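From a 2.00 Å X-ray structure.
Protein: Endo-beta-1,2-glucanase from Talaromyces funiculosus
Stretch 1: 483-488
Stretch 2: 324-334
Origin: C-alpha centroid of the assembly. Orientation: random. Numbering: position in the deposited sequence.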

# COMPACT_ATOMS: atom_id res chain seq x y z
N HIS A 483 -3.99 -10.50 -25.59
CA HIS A 483 -4.42 -9.62 -26.68
C HIS A 483 -5.61 -8.75 -26.26
O HIS A 483 -6.03 -7.90 -27.01
CB HIS A 483 -4.74 -10.44 -27.94
CG HIS A 483 -3.53 -11.01 -28.59
ND1 HIS A 483 -3.05 -12.28 -28.28
CD2 HIS A 483 -2.68 -10.50 -29.51
CE1 HIS A 483 -1.97 -12.52 -28.99
NE2 HIS A 483 -1.72 -11.45 -29.75
N VAL A 484 -6.17 -8.96 -25.06
CA VAL A 484 -7.30 -8.16 -24.60
C VAL A 484 -6.78 -6.80 -24.13
O VAL A 484 -6.09 -6.72 -23.12
CB VAL A 484 -8.11 -8.88 -23.50
CG1 VAL A 484 -9.19 -7.98 -22.93
CG2 VAL A 484 -8.70 -10.19 -24.02
N PRO A 485 -7.09 -5.69 -24.82
CA PRO A 485 -6.68 -4.36 -24.37
C PRO A 485 -7.32 -3.99 -23.03
O PRO A 485 -8.42 -4.50 -22.70
CB PRO A 485 -7.20 -3.42 -25.47
CG PRO A 485 -7.36 -4.32 -26.67
CD PRO A 485 -7.86 -5.63 -26.08
N PHE A 486 -6.64 -3.12 -22.28
CA PHE A 486 -7.23 -2.51 -21.10
C PHE A 486 -8.51 -1.79 -21.51
O PHE A 486 -8.58 -1.21 -22.59
CB PHE A 486 -6.29 -1.51 -20.42
CG PHE A 486 -5.05 -2.06 -19.75
CD1 PHE A 486 -4.81 -3.41 -19.64
CD2 PHE A 486 -4.14 -1.18 -19.18
CE1 PHE A 486 -3.65 -3.87 -19.02
CE2 PHE A 486 -3.00 -1.64 -18.53
CZ PHE A 486 -2.74 -2.98 -18.49
N CYS A 487 -9.51 -1.83 -20.63
CA CYS A 487 -10.80 -1.18 -20.87
C CYS A 487 -10.82 0.18 -20.18
O CYS A 487 -10.16 0.38 -19.15
CB CYS A 487 -11.95 -2.07 -20.40
SG CYS A 487 -12.17 -3.55 -21.43
N LEU A 488 -11.56 1.12 -20.77
CA LEU A 488 -11.79 2.44 -20.22
C LEU A 488 -13.19 2.46 -19.58
O LEU A 488 -14.06 1.69 -19.98
CB LEU A 488 -11.69 3.49 -21.34
CG LEU A 488 -10.28 3.95 -21.73
CD1 LEU A 488 -9.53 4.54 -20.55
CD2 LEU A 488 -9.46 2.83 -22.34
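Stretch 2 (324-334) FQNAERARTCN

Stretch 2 is helical throughout, part of a longer helix, and lies against a segment without regular structure, extended from V484 to L488. The two numberings rise together where the backbones come nearest, with CA atoms 4.8 Å apart for F486 and R329 and 4.9 Å for C487 and C333. The contacting helix residues, Q325, E328, R329, T332 and C333, recur every three or four positions and so share one face.

A disulfide fastens the segment covalently: C487 SG lies 2.1 Å from C333 SG, both cysteines are m, and chi3 of 94° is close to the ideal right angle. V484 CG1 adds an apolar contact, 4.2 Å from C333 SG. T332 takes p; OG1 donates to E328 O at 2.8 Å and accepts from C487 N at 3.0 Å, so one hydroxyl serves both stretches.

R329 is long enough to leave the helix. Its m, t, t chain carries NH1 to V484 O, 2.9 Å away and near the guanidinium plane, while NE is held by N326 OD1 at 2.8 Å. F486, m, starts sideways, but its flat ring reaches the helix: CE1 is 3.6 Å from Q325 O, near the ring plane, and 3.8 Å from R329 CG on that arginine's aliphatic part; CZ is 3.7 Å from E328 CB. The E328 carboxylate salt-bridges R331, OE2 to R331 NH2 2.8 Å.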

# COMPACT_ATOMS: atom_id res chain seq x y z
N PHE A 324 0.76 -10.12 -14.30
CA PHE A 324 0.22 -8.96 -13.59
C PHE A 324 -0.37 -7.93 -14.57
O PHE A 324 -1.30 -7.21 -14.21
CB PHE A 324 1.28 -8.38 -12.65
CG PHE A 324 1.36 -9.12 -11.34
CD1 PHE A 324 1.94 -10.38 -11.28
CD2 PHE A 324 0.82 -8.59 -10.18
CE1 PHE A 324 2.01 -11.07 -10.07
CE2 PHE A 324 0.87 -9.29 -8.98
CZ PHE A 324 1.49 -10.52 -8.93
N GLN A 325 0.14 -7.88 -15.80
CA GLN A 325 -0.49 -7.06 -16.84
C GLN A 325 -1.89 -7.63 -17.13
O GLN A 325 -2.86 -6.90 -17.23
CB GLN A 325 0.37 -6.98 -18.11
CG GLN A 325 -0.12 -5.92 -19.09
CD GLN A 325 0.84 -5.58 -20.20
OE1 GLN A 325 1.84 -6.25 -20.42
NE2 GLN A 325 0.53 -4.54 -20.95
N ASN A 326 -1.98 -8.96 -17.26
CA ASN A 326 -3.27 -9.63 -17.46
C ASN A 326 -4.25 -9.24 -16.35
O ASN A 326 -5.43 -9.05 -16.62
CB ASN A 326 -3.10 -11.15 -17.55
CG ASN A 326 -2.84 -11.66 -18.95
OD1 ASN A 326 -2.53 -10.90 -19.86
ND2 ASN A 326 -2.99 -12.97 -19.12
N ALA A 327 -3.77 -9.13 -15.10
CA ALA A 327 -4.62 -8.79 -13.97
C ALA A 327 -5.39 -7.49 -14.26
O ALA A 327 -6.54 -7.36 -13.87
CB ALA A 327 -3.81 -8.66 -12.70
N GLU A 328 -4.72 -6.54 -14.93
CA GLU A 328 -5.29 -5.21 -15.19
C GLU A 328 -6.21 -5.24 -16.40
O GLU A 328 -7.11 -4.43 -16.49
CB GLU A 328 -4.17 -4.18 -15.32
CG GLU A 328 -3.30 -4.11 -14.07
CD GLU A 328 -4.08 -4.12 -12.77
OE1 GLU A 328 -5.04 -3.31 -12.64
OE2 GLU A 328 -3.74 -4.94 -11.88
N ARG A 329 -5.98 -6.17 -17.33
CA ARG A 329 -6.93 -6.45 -18.40
C ARG A 329 -8.25 -6.91 -17.77
O ARG A 329 -9.32 -6.43 -18.12
CB ARG A 329 -6.43 -7.54 -19.35
CG ARG A 329 -5.12 -7.22 -20.05
CD ARG A 329 -4.65 -8.40 -20.88
NE ARG A 329 -3.21 -8.42 -21.04
CZ ARG A 329 -2.54 -7.66 -21.89
NH1 ARG A 329 -3.20 -6.79 -22.65
NH2 ARG A 329 -1.23 -7.78 -21.98
N ALA A 330 -8.13 -7.86 -16.83
CA ALA A 330 -9.28 -8.41 -16.13
C ALA A 330 -9.95 -7.35 -15.25
O ALA A 330 -11.19 -7.24 -15.24
CB ALA A 330 -8.84 -9.61 -15.32
N ARG A 331 -9.15 -6.55 -14.54
CA ARG A 331 -9.70 -5.63 -13.53
C ARG A 331 -10.50 -4.53 -14.23
O ARG A 331 -11.64 -4.23 -13.81
CB ARG A 331 -8.60 -5.04 -12.63
CG ARG A 331 -9.08 -4.54 -11.28
CD ARG A 331 -8.02 -3.74 -10.52
NE ARG A 331 -6.72 -4.40 -10.42
CZ ARG A 331 -6.44 -5.43 -9.63
NH1 ARG A 331 -7.35 -5.89 -8.78
NH2 ARG A 331 -5.26 -6.03 -9.73
N THR A 332 -9.91 -3.91 -15.25
CA THR A 332 -10.57 -2.82 -15.99
C THR A 332 -11.80 -3.36 -16.74
O THR A 332 -12.88 -2.81 -16.63
CB THR A 332 -9.60 -2.08 -16.92
OG1 THR A 332 -9.02 -2.96 -17.88
CG2 THR A 332 -8.49 -1.39 -16.16
N CYS A 333 -11.62 -4.45 -17.49
CA CYS A 333 -12.69 -4.95 -18.37
C CYS A 333 -13.80 -5.61 -17.56
O CYS A 333 -14.96 -5.56 -17.99
CB CYS A 333 -12.12 -5.87 -19.45
SG CYS A 333 -10.99 -5.00 -20.56
N ASN A 334 -13.48 -6.17 -16.38
CA ASN A 334 -14.49 -6.72 -15.47
C ASN A 334 -15.51 -5.63 -15.11
O ASN A 334 -16.71 -5.90 -15.05
CB ASN A 334 -13.91 -7.31 -14.19
CG ASN A 334 -14.95 -7.67 -13.14
OD1 ASN A 334 -15.06 -7.00 -12.12
ND2 ASN A 334 -15.72 -8.72 -13.38